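PDB 4HL7: nicotinate phosphoribosyltransferase from Vibrio cholerae, which probably catalyses the ATP-dependent formation of nicotinate D-ribonucleotide from nicotinate and phosphoribosyl diphosphate, a step in NAD biosynthesis. Local coordinates for residues Glu141-Ser144 and Arg145-Ala149; Arg187-Phe190 and Ser191-Val194; Ser9-Ile12 and Ile13-Leu16; Gly53-Asp56 and Ala57-Glu61. One frame throughout, in Å; residues are numbered along the deposited sequence.

Contact 1 (Glu141-Ser144 and Arg145-Ala149); sequences EVRS and RQRWA
Glu141 and Arg145 meet one turn apart because the glutamate sets CG opposite its backbone N (chi1 -176°) and continues extended, while Arg145 runs straight from CG to NE along the same flank of the helix. The arginine grips a single oxygen side-on: NE and NH2 each lie 2.8 Å from Glu141 OE1. That oxygen sits in the guanidinium plane, but both donors reach it from one face of the carboxylate, on its anti side, with the two planes 38° apart. Glu141 OE2 is left to take Ser192 N. On another flank, a bend at chi2 of Arg143 (-102°) brings its guanidinium beside Trp148. Trp148 NE1 lies over the centre of that group, 3.7 Å from Arg143 CZ, with the two groups tilted, so this is not a flat stack. The helical bond from Trp148 N to Ser144 O, 2.8 Å, closes the last turn just as Trp148 leaves helical geometry. Glu48 pairs with both Arg143 and Arg147, and Arg143 NH1 also bonds Arg369 O. Thus the end of helix 131-147 lies between helix 52-64, touched by Val142 and Gln146, and the approach to helix 192-205, where Ser144 OG bonds Phe190 O.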
loop_
_atom_site.group_PDB
_atom_site.type_symbol
_atom_site.label_atom_id
_atom_site.label_comp_id
_atom_site.label_asym_id
_atom_site.label_seq_id
_atom_site.Cartn_x
_atom_site.Cartn_y
_atom_site.Cartn_z
ATOM N N GLU A 141 3.718 0.521 15.476
ATOM C CA GLU A 141 3.880 1.452 16.586
ATOM C C GLU A 141 3.942 0.802 17.986
ATOM O O GLU A 141 4.633 1.330 18.879
ATOM C CB GLU A 141 2.827 2.572 16.556
ATOM C CG GLU A 141 3.097 3.564 17.685
ATOM C CD GLU A 141 2.437 4.899 17.531
ATOM O OE1 GLU A 141 2.417 5.633 18.547
ATOM O OE2 GLU A 141 1.913 5.212 16.444
ATOM N N VAL A 142 3.145 -0.252 18.219
ATOM C CA VAL A 142 3.259 -0.987 19.467
ATOM C C VAL A 142 4.678 -1.508 19.653
ATOM O O VAL A 142 5.294 -1.347 20.736
ATOM C CB VAL A 142 2.231 -2.127 19.538
ATOM C CG1 VAL A 142 2.562 -3.090 20.671
ATOM C CG2 VAL A 142 0.837 -1.540 19.734
ATOM N N ARG A 143 5.245 -2.025 18.574
ATOM C CA ARG A 143 6.621 -2.514 18.616
ATOM C C ARG A 143 7.597 -1.369 18.940
ATOM O O ARG A 143 8.511 -1.536 19.746
ATOM C CB ARG A 143 6.964 -3.188 17.274
ATOM C CG ARG A 143 8.317 -3.869 17.226
ATOM C CD ARG A 143 9.335 -3.014 16.471
ATOM N NE ARG A 143 10.494 -3.800 16.011
ATOM C CZ ARG A 143 11.393 -3.362 15.133
ATOM N NH1 ARG A 143 11.285 -2.138 14.617
ATOM N NH2 ARG A 143 12.383 -4.163 14.746
ATOM N N SER A 144 7.409 -0.217 18.303
ATOM C CA SER A 144 8.195 0.955 18.643
ATOM C C SER A 144 8.100 1.308 20.114
ATOM O O SER A 144 9.133 1.457 20.770
ATOM C CB SER A 144 7.814 2.178 17.790
ATOM O OG SER A 144 7.970 1.864 16.391
ATOM N N ARG A 145 6.865 1.443 20.629
ATOM C CA ARG A 145 6.634 1.754 22.058
ATOM C C ARG A 145 7.244 0.755 22.990
ATOM O O ARG A 145 7.721 1.130 24.116
ATOM C CB ARG A 145 5.125 1.841 22.319
ATOM C CG ARG A 145 4.554 3.100 21.731
ATOM C CD ARG A 145 3.040 3.006 21.588
ATOM N NE ARG A 145 2.492 4.245 21.014
ATOM C CZ ARG A 145 1.637 5.047 21.625
ATOM N NH1 ARG A 145 1.270 4.790 22.885
ATOM N NH2 ARG A 145 1.183 6.135 20.994
ATOM N N GLN A 146 7.155 -0.521 22.633
ATOM C CA GLN A 146 7.573 -1.570 23.557
ATOM C C GLN A 146 9.073 -1.816 23.519
ATOM O O GLN A 146 9.707 -2.065 24.576
ATOM C CB GLN A 146 6.812 -2.845 23.332
ATOM C CG GLN A 146 5.619 -2.887 24.254
ATOM C CD GLN A 146 4.752 -4.106 24.103
ATOM O OE1 GLN A 146 3.544 -3.987 24.190
ATOM N NE2 GLN A 146 5.359 -5.297 23.943
ATOM N N ARG A 147 9.646 -1.681 22.325
ATOM C CA ARG A 147 11.034 -2.109 22.083
ATOM C C ARG A 147 12.009 -1.003 21.701
ATOM O O ARG A 147 13.224 -1.200 21.799
ATOM C CB ARG A 147 11.047 -3.254 21.095
ATOM C CG ARG A 147 10.343 -4.467 21.672
ATOM C CD ARG A 147 10.073 -5.523 20.637
ATOM N NE ARG A 147 9.449 -6.712 21.247
ATOM C CZ ARG A 147 9.308 -7.870 20.612
ATOM N NH1 ARG A 147 8.734 -8.905 21.211
ATOM N NH2 ARG A 147 9.737 -7.996 19.373
ATOM N N TRP A 148 11.511 0.179 21.313
ATOM C CA TRP A 148 12.376 1.248 20.826
ATOM C C TRP A 148 12.017 2.546 21.427
ATOM O O TRP A 148 12.117 3.586 20.803
ATOM C CB TRP A 148 12.342 1.305 19.286
ATOM C CG TRP A 148 12.954 0.049 18.736
ATOM C CD1 TRP A 148 12.325 -1.166 18.414
ATOM C CD2 TRP A 148 14.389 -0.197 18.548
ATOM N NE1 TRP A 148 13.251 -2.093 18.021
ATOM C CE2 TRP A 148 14.514 -1.575 18.099
ATOM C CE3 TRP A 148 15.544 0.601 18.665
ATOM C CZ2 TRP A 148 15.737 -2.122 17.748
ATOM C CZ3 TRP A 148 16.792 0.022 18.360
ATOM C CH2 TRP A 148 16.880 -1.316 17.929
ATOM N N ALA A 149 11.552 2.487 22.667
ATOM C CA ALA A 149 11.015 3.646 23.357
ATOM C C ALA A 149 12.116 4.665 23.686
ATOM O O ALA A 149 11.856 5.865 23.793
ATOM C CB ALA A 149 10.259 3.190 24.613
#

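Contact 2 (Arg187-Phe190 and Ser191-Val194); sequences RRRF and SSQV
Phe190 and Val194 supply the apolar part of this contact. The ring carbon CD2 of Phe190 lies 3.7 Å from Val194 CG2, the methyl branch beside the valine's backbone N, and the two side chains pass at a slant. Phe190, the residue before the N-cap, leans in this way on the first turn of the helix.

The second interaction is packing over a flat group. Arg189 stretches out from CG to NE and lays its guanidinium across Ser192, whose CB lies over the centre of one face; Arg189 NH2 to Ser192 CB is 3.4 Å. The start of the arginine chain rides over the Ser191 peptide, with CG 3.5 Å from Ser191 O. Its charged end is held elsewhere, NH1 by Asp18 and by Gln195.

Capping is the polar part. Ser191 is the N-cap of helix 192-205, and its OG accepts from Val194 N at 3.0 Å in a fairly straight bond (160°). The hydroxyl stands between the backbone N and the carbonyl carbon (chi1 68°), which turns it over the opening of the helix. The same OG is also bonded to Leu7 O. A further amide of the first turn, Ser192 N, is met by Glu141 OE2, so a carboxylate lies near the positive end of the helix dipole.

All of this is buried where the chain, having left strand 181-183 of the parallel sheet, enters helix 192-205. Helix 131-147 packs against Arg189 and Ser191, and the N-terminal loop around Leu7 and Phe8 reaches Phe190 and Ser191.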
loop_
_atom_site.group_PDB
_atom_site.type_symbol
_atom_site.label_atom_id
_atom_site.label_comp_id
_atom_site.label_asym_id
_atom_site.label_seq_id
_atom_site.Cartn_x
_atom_site.Cartn_y
_atom_site.Cartn_z
ATOM N N ARG A 187 1.501 2.719 6.517
ATOM C CA ARG A 187 1.414 1.301 6.951
ATOM C C ARG A 187 2.621 0.817 7.720
ATOM O O ARG A 187 2.495 -0.074 8.583
ATOM C CB ARG A 187 1.150 0.351 5.776
ATOM C CG ARG A 187 2.260 0.297 4.713
ATOM C CD ARG A 187 1.784 -0.477 3.491
ATOM N NE ARG A 187 0.560 0.074 2.955
ATOM C CZ ARG A 187 -0.416 -0.672 2.434
ATOM N NH1 ARG A 187 -0.267 -1.983 2.410
ATOM N NH2 ARG A 187 -1.547 -0.102 1.981
ATOM N N ARG A 188 3.787 1.428 7.476
ATOM C CA ARG A 188 4.965 0.970 8.281
ATOM C C ARG A 188 5.673 2.095 9.002
ATOM O O ARG A 188 6.885 2.047 9.233
ATOM C CB ARG A 188 5.941 0.101 7.464
ATOM C CG ARG A 188 5.530 -1.379 7.317
ATOM C CD ARG A 188 6.335 -2.012 6.160
ATOM N NE ARG A 188 5.764 -3.244 5.593
ATOM C CZ ARG A 188 5.083 -3.330 4.438
ATOM N NH1 ARG A 188 4.797 -2.238 3.703
ATOM N NH2 ARG A 188 4.655 -4.533 4.019
ATOM N N ARG A 189 4.903 3.085 9.422
ATOM C CA ARG A 189 5.516 4.206 10.149
ATOM C C ARG A 189 6.081 3.763 11.483
ATOM O O ARG A 189 5.581 2.815 12.109
ATOM C CB ARG A 189 4.527 5.342 10.387
ATOM C CG ARG A 189 3.311 4.961 11.273
ATOM C CD ARG A 189 2.183 5.899 10.927
ATOM N NE ARG A 189 1.053 5.617 11.807
ATOM C CZ ARG A 189 -0.146 6.154 11.655
ATOM N NH1 ARG A 189 -0.349 7.066 10.688
ATOM N NH2 ARG A 189 -1.127 5.836 12.524
ATOM N N PHE A 190 7.099 4.477 11.968
ATOM C CA PHE A 190 7.608 4.212 13.306
ATOM C C PHE A 190 6.477 4.497 14.348
ATOM O O PHE A 190 6.308 3.746 15.316
ATOM C CB PHE A 190 8.799 5.140 13.602
ATOM C CG PHE A 190 9.416 4.929 14.968
ATOM C CD1 PHE A 190 10.440 3.978 15.149
ATOM C CD2 PHE A 190 9.031 5.701 16.055
ATOM C CE1 PHE A 190 10.987 3.774 16.394
ATOM C CE2 PHE A 190 9.596 5.499 17.323
ATOM C CZ PHE A 190 10.577 4.531 17.482
ATOM N N SER A 191 5.728 5.594 14.115
ATOM C CA SER A 191 4.647 6.025 14.973
ATOM C C SER A 191 3.852 7.071 14.192
ATOM O O SER A 191 4.359 7.626 13.224
ATOM C CB SER A 191 5.175 6.603 16.308
ATOM O OG SER A 191 5.862 7.832 16.075
ATOM N N SER A 192 2.601 7.315 14.580
ATOM C CA SER A 192 1.823 8.374 13.910
ATOM C C SER A 192 2.474 9.771 14.133
ATOM O O SER A 192 2.405 10.647 13.238
ATOM C CB SER A 192 0.340 8.338 14.352
ATOM O OG SER A 192 0.246 8.502 15.752
ATOM N N GLN A 193 3.075 9.985 15.315
ATOM C CA GLN A 193 3.798 11.244 15.633
ATOM C C GLN A 193 4.980 11.443 14.710
ATOM O O GLN A 193 5.197 12.573 14.202
ATOM C CB GLN A 193 4.233 11.308 17.121
ATOM C CG GLN A 193 4.802 12.666 17.586
ATOM C CD GLN A 193 3.823 13.792 17.348
ATOM O OE1 GLN A 193 2.675 13.679 17.687
ATOM N NE2 GLN A 193 4.257 14.817 16.648
ATOM N N VAL A 194 5.761 10.372 14.480
ATOM C CA VAL A 194 6.876 10.487 13.563
ATOM C C VAL A 194 6.413 10.762 12.151
ATOM O O VAL A 194 6.999 11.628 11.468
ATOM C CB VAL A 194 7.807 9.250 13.556
ATOM C CG1 VAL A 194 8.745 9.309 12.347
ATOM C CG2 VAL A 194 8.575 9.179 14.861
#

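Contact 3 (Ser9-Ile12 and Ile13-Leu16); sequences SPHI and IRSL
Arg14 folds back over His11. Its CD lies over one face of the imidazole, 4.2 Å from the ring centroid and 28° off the normal, a CH-pi contact. The guanidinium follows almost parallel to the ring, 12° between planes, but shifted, so that His11 CE1 sits over the rim of the guanidinium, 3.8 Å from Arg14 NE. The bend at chi2 (-132°) makes this return possible. Beyond the ring, Arg14 NH2 comes to 2.8 Å from Ser9 OG, a weak bond because the N-H points well aside. Ser9 OG in turn donates to His11 O at 2.8 Å, tying the serine to the turn of backbone that carries the imidazole.

Farther out, the end of Arg14 is held by helix 192-205: NE reaches Ser192 OG and NH2 its main partner, Gln193 OE1. Ser192 OG also bonds Ile12 O, while Asp18 takes Arg14 N. Ile12 and Ile13 turn instead to helix 131-147, Ile12 along Glu141 and Arg145, Ile13 along Leu134 and Ile138. This is an irregular N-terminal arm, held by side-chain bonds to main chain and to other side chains rather than by regular structure, laid between helices 131-147 and 192-205 on its way to helix 21-33.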
loop_
_atom_site.group_PDB
_atom_site.type_symbol
_atom_site.label_atom_id
_atom_site.label_comp_id
_atom_site.label_asym_id
_atom_site.label_seq_id
_atom_site.Cartn_x
_atom_site.Cartn_y
_atom_site.Cartn_z
ATOM N N SER A 9 2.473 10.106 20.086
ATOM C CA SER A 9 1.285 10.838 20.576
ATOM C C SER A 9 0.432 9.926 21.474
ATOM O O SER A 9 0.648 8.680 21.506
ATOM C CB SER A 9 0.440 11.353 19.401
ATOM O OG SER A 9 0.188 10.309 18.433
ATOM N N PRO A 10 -0.599 10.502 22.151
ATOM C CA PRO A 10 -1.381 9.619 22.993
ATOM C C PRO A 10 -2.100 8.535 22.216
ATOM O O PRO A 10 -2.262 7.426 22.709
ATOM C CB PRO A 10 -2.387 10.577 23.680
ATOM C CG PRO A 10 -1.743 11.908 23.644
ATOM C CD PRO A 10 -0.966 11.927 22.341
ATOM N N HIS A 11 -2.494 8.841 20.987
ATOM C CA HIS A 11 -3.254 7.890 20.170
ATOM C C HIS A 11 -2.386 7.387 19.019
ATOM O O HIS A 11 -1.659 8.168 18.395
ATOM C CB HIS A 11 -4.544 8.561 19.675
ATOM C CG HIS A 11 -4.337 9.963 19.114
ATOM N ND1 HIS A 11 -3.172 10.656 19.270
ATOM C CD2 HIS A 11 -5.192 10.800 18.375
ATOM C CE1 HIS A 11 -3.271 11.861 18.660
ATOM N NE2 HIS A 11 -4.502 11.952 18.105
ATOM N N ILE A 12 -2.404 6.070 18.800
ATOM C CA ILE A 12 -1.695 5.419 17.673
ATOM C C ILE A 12 -2.463 5.779 16.383
ATOM O O ILE A 12 -1.925 6.430 15.500
ATOM C CB ILE A 12 -1.589 3.880 17.911
ATOM C CG1 ILE A 12 -0.674 3.619 19.138
ATOM C CG2 ILE A 12 -1.159 3.157 16.622
ATOM C CD1 ILE A 12 -0.506 2.155 19.492
ATOM N N ILE A 13 -3.726 5.411 16.323
ATOM C CA ILE A 13 -4.556 5.733 15.165
ATOM C C ILE A 13 -5.287 7.062 15.431
ATOM O O ILE A 13 -5.936 7.240 16.469
ATOM C CB ILE A 13 -5.558 4.595 14.848
ATOM C CG1 ILE A 13 -4.789 3.255 14.602
ATOM C CG2 ILE A 13 -6.477 4.998 13.701
ATOM C CD1 ILE A 13 -3.886 3.230 13.374
ATOM N N ARG A 14 -5.175 7.994 14.505
ATOM C CA ARG A 14 -5.586 9.369 14.805
ATOM C C ARG A 14 -7.070 9.619 14.505
ATOM O O ARG A 14 -7.661 10.501 15.077
ATOM C CB ARG A 14 -4.710 10.289 14.012
ATOM C CG ARG A 14 -3.269 10.086 14.465
ATOM C CD ARG A 14 -2.638 11.354 14.724
ATOM N NE ARG A 14 -1.359 11.189 15.414
ATOM C CZ ARG A 14 -0.533 12.194 15.583
ATOM N NH1 ARG A 14 -0.873 13.396 15.111
ATOM N NH2 ARG A 14 0.623 12.011 16.210
ATOM N N SER A 15 -7.619 8.851 13.576
ATOM C CA SER A 15 -9.033 8.973 13.111
ATOM C C SER A 15 -9.244 7.869 12.097
ATOM O O SER A 15 -8.282 7.181 11.723
ATOM C CB SER A 15 -9.312 10.332 12.453
ATOM O OG SER A 15 -8.809 10.419 11.108
ATOM N N LEU A 16 -10.476 7.693 11.610
ATOM C CA LEU A 16 -10.689 6.658 10.578
ATOM C C LEU A 16 -10.272 7.168 9.201
ATOM O O LEU A 16 -10.455 6.468 8.181
ATOM C CB LEU A 16 -12.165 6.183 10.558
ATOM C CG LEU A 16 -12.625 5.180 11.645
ATOM C CD1 LEU A 16 -14.069 4.756 11.399
ATOM C CD2 LEU A 16 -11.712 3.947 11.754
#

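Contact 4 (Gly53-Asp56 and Ala57-Glu61); sequences GLLD and AIRQE
Ile58 N bonds Leu54 O at 3.1 Å, Arg59 N bonds Leu55 O at 3.0 Å and Gln60 N bonds Asp56 O at 3.2 Å, the usual rungs of an alpha helix. One residue earlier the pattern opens: Gly53 O and Ala57 N stand 4.9 Å apart, and a water between them accepts from Ala57 N. The same water lies 2.6 Å from Gly53 O, which Gln146 NE2 of helix 131-147 also approaches as a donor. Helix 52-64 is amphipathic, with one side laid on the antiparallel sheet: Leu55 and Ile58 touch Met106 of strand 104-109, and Leu55 also meets Ile108. Leu54 CB packs on Ile58 CD1 at 3.8 Å, and Leu54 also meets Gln146 of helix 131-147. With chi1 at -176° Leu55 swings its branch away from its own N, and its end lies beneath the exposed arginine one turn on. Leu55 CD1 sits under the centre of the Arg59 guanidinium, and Leu55 CG is 3.7 Å from Arg59 NH1, so the charged group rests one face on aliphatic carbon. At its edge Asp56 OD1 stays 4.0 Å from Arg59 NH1, an attraction short of a salt bridge, with carboxylate and guanidinium planes 65° apart.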
loop_
_atom_site.group_PDB
_atom_site.type_symbol
_atom_site.label_atom_id
_atom_site.label_comp_id
_atom_site.label_asym_id
_atom_site.label_seq_id
_atom_site.Cartn_x
_atom_site.Cartn_y
_atom_site.Cartn_z
ATOM N N GLY A 53 4.929 -11.143 23.596
ATOM C CA GLY A 53 4.856 -9.876 24.319
ATOM C C GLY A 53 4.209 -8.703 23.570
ATOM O O GLY A 53 3.681 -7.802 24.202
ATOM N N LEU A 54 4.250 -8.686 22.238
ATOM C CA LEU A 54 3.553 -7.602 21.513
ATOM C C LEU A 54 2.053 -7.859 21.452
ATOM O O LEU A 54 1.242 -6.931 21.354
ATOM C CB LEU A 54 4.053 -7.477 20.075
ATOM C CG LEU A 54 5.464 -6.983 19.838
ATOM C CD1 LEU A 54 5.595 -6.817 18.317
ATOM C CD2 LEU A 54 5.700 -5.705 20.599
ATOM N N LEU A 55 1.700 -9.135 21.527
ATOM C CA LEU A 55 0.342 -9.569 21.281
ATOM C C LEU A 55 -0.656 -8.885 22.242
ATOM O O LEU A 55 -1.688 -8.441 21.785
ATOM C CB LEU A 55 0.296 -11.105 21.285
ATOM C CG LEU A 55 -0.937 -11.941 20.970
ATOM C CD1 LEU A 55 -1.554 -11.532 19.655
ATOM C CD2 LEU A 55 -0.579 -13.428 20.970
ATOM N N ASP A 56 -0.306 -8.686 23.531
ATOM C CA ASP A 56 -1.241 -8.010 24.497
ATOM C C ASP A 56 -1.683 -6.589 24.117
ATOM O O ASP A 56 -2.907 -6.296 24.059
ATOM C CB ASP A 56 -0.710 -8.014 25.941
ATOM C CG ASP A 56 -1.325 -9.121 26.811
ATOM O OD1 ASP A 56 -2.149 -9.918 26.310
ATOM O OD2 ASP A 56 -0.972 -9.201 28.011
ATOM N N ALA A 57 -0.710 -5.708 23.849
ATOM C CA ALA A 57 -1.021 -4.324 23.466
ATOM C C ALA A 57 -1.603 -4.227 22.062
ATOM O O ALA A 57 -2.437 -3.360 21.783
ATOM C CB ALA A 57 0.202 -3.405 23.609
ATOM N N ILE A 58 -1.221 -5.136 21.189
ATOM C CA ILE A 58 -1.844 -5.131 19.889
ATOM C C ILE A 58 -3.337 -5.444 20.046
ATOM O O ILE A 58 -4.178 -4.804 19.435
ATOM C CB ILE A 58 -1.167 -6.111 18.938
ATOM C CG1 ILE A 58 0.229 -5.595 18.641
ATOM C CG2 ILE A 58 -1.976 -6.276 17.650
ATOM C CD1 ILE A 58 1.105 -6.595 17.901
ATOM N N ARG A 59 -3.666 -6.408 20.915
ATOM C CA ARG A 59 -5.074 -6.813 21.090
ATOM C C ARG A 59 -5.866 -5.644 21.556
ATOM O O ARG A 59 -6.986 -5.415 21.118
ATOM C CB ARG A 59 -5.152 -7.871 22.159
ATOM C CG ARG A 59 -5.949 -9.070 21.790
ATOM C CD ARG A 59 -5.508 -10.148 22.751
ATOM N NE ARG A 59 -5.414 -11.400 22.058
ATOM C CZ ARG A 59 -4.559 -12.346 22.377
ATOM N NH1 ARG A 59 -3.709 -12.159 23.373
ATOM N NH2 ARG A 59 -4.559 -13.465 21.678
ATOM N N GLN A 60 -5.274 -4.880 22.464
ATOM C CA GLN A 60 -5.985 -3.787 23.075
ATOM C C GLN A 60 -6.285 -2.717 22.025
ATOM O O GLN A 60 -7.375 -2.152 21.988
ATOM C CB GLN A 60 -5.178 -3.227 24.244
ATOM C CG GLN A 60 -5.774 -1.976 24.854
ATOM C CD GLN A 60 -4.986 -1.530 26.064
ATOM O OE1 GLN A 60 -3.942 -2.108 26.379
ATOM N NE2 GLN A 60 -5.485 -0.514 26.761
ATOM N N GLU A 61 -5.285 -2.423 21.197
ATOM C CA GLU A 61 -5.405 -1.410 20.158
ATOM C C GLU A 61 -6.368 -1.803 19.117
ATOM O O GLU A 61 -7.101 -0.944 18.620
ATOM C CB GLU A 61 -4.049 -1.172 19.504
ATOM C CG GLU A 61 -3.078 -0.626 20.534
ATOM C CD GLU A 61 -3.498 0.746 21.027
ATOM O OE1 GLU A 61 -4.174 1.483 20.272
ATOM O OE2 GLU A 61 -3.128 1.101 22.155
HETATM O O HOH W 1 1.695 -6.099 24.613
#

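Contact 2 is the buried one, all its touching residues lying inside, whereas contact 4 has exposed charges on its outer side and contacts 1 and 3 fall between. Contacts 1 and 3 each touch all the others: helix 131-147 reaches contact 2 through Ser144 and Glu141, contact 3 through Arg145 and contact 4 through Gln146, while contact 3 meets contact 2 through Arg14 and contact 4 through Ile12. Contacts 2 and 4 stay about 9 Å apart at their nearest atoms. In contact 1 a true salt bridge joins successive turns; in contact 4 the surface charges stay beyond salt-bridge distance. Contact 2 has a serine capping one amide, contact 3 an arginine folded over an imidazole, with a serine hydroxyl, in a loop.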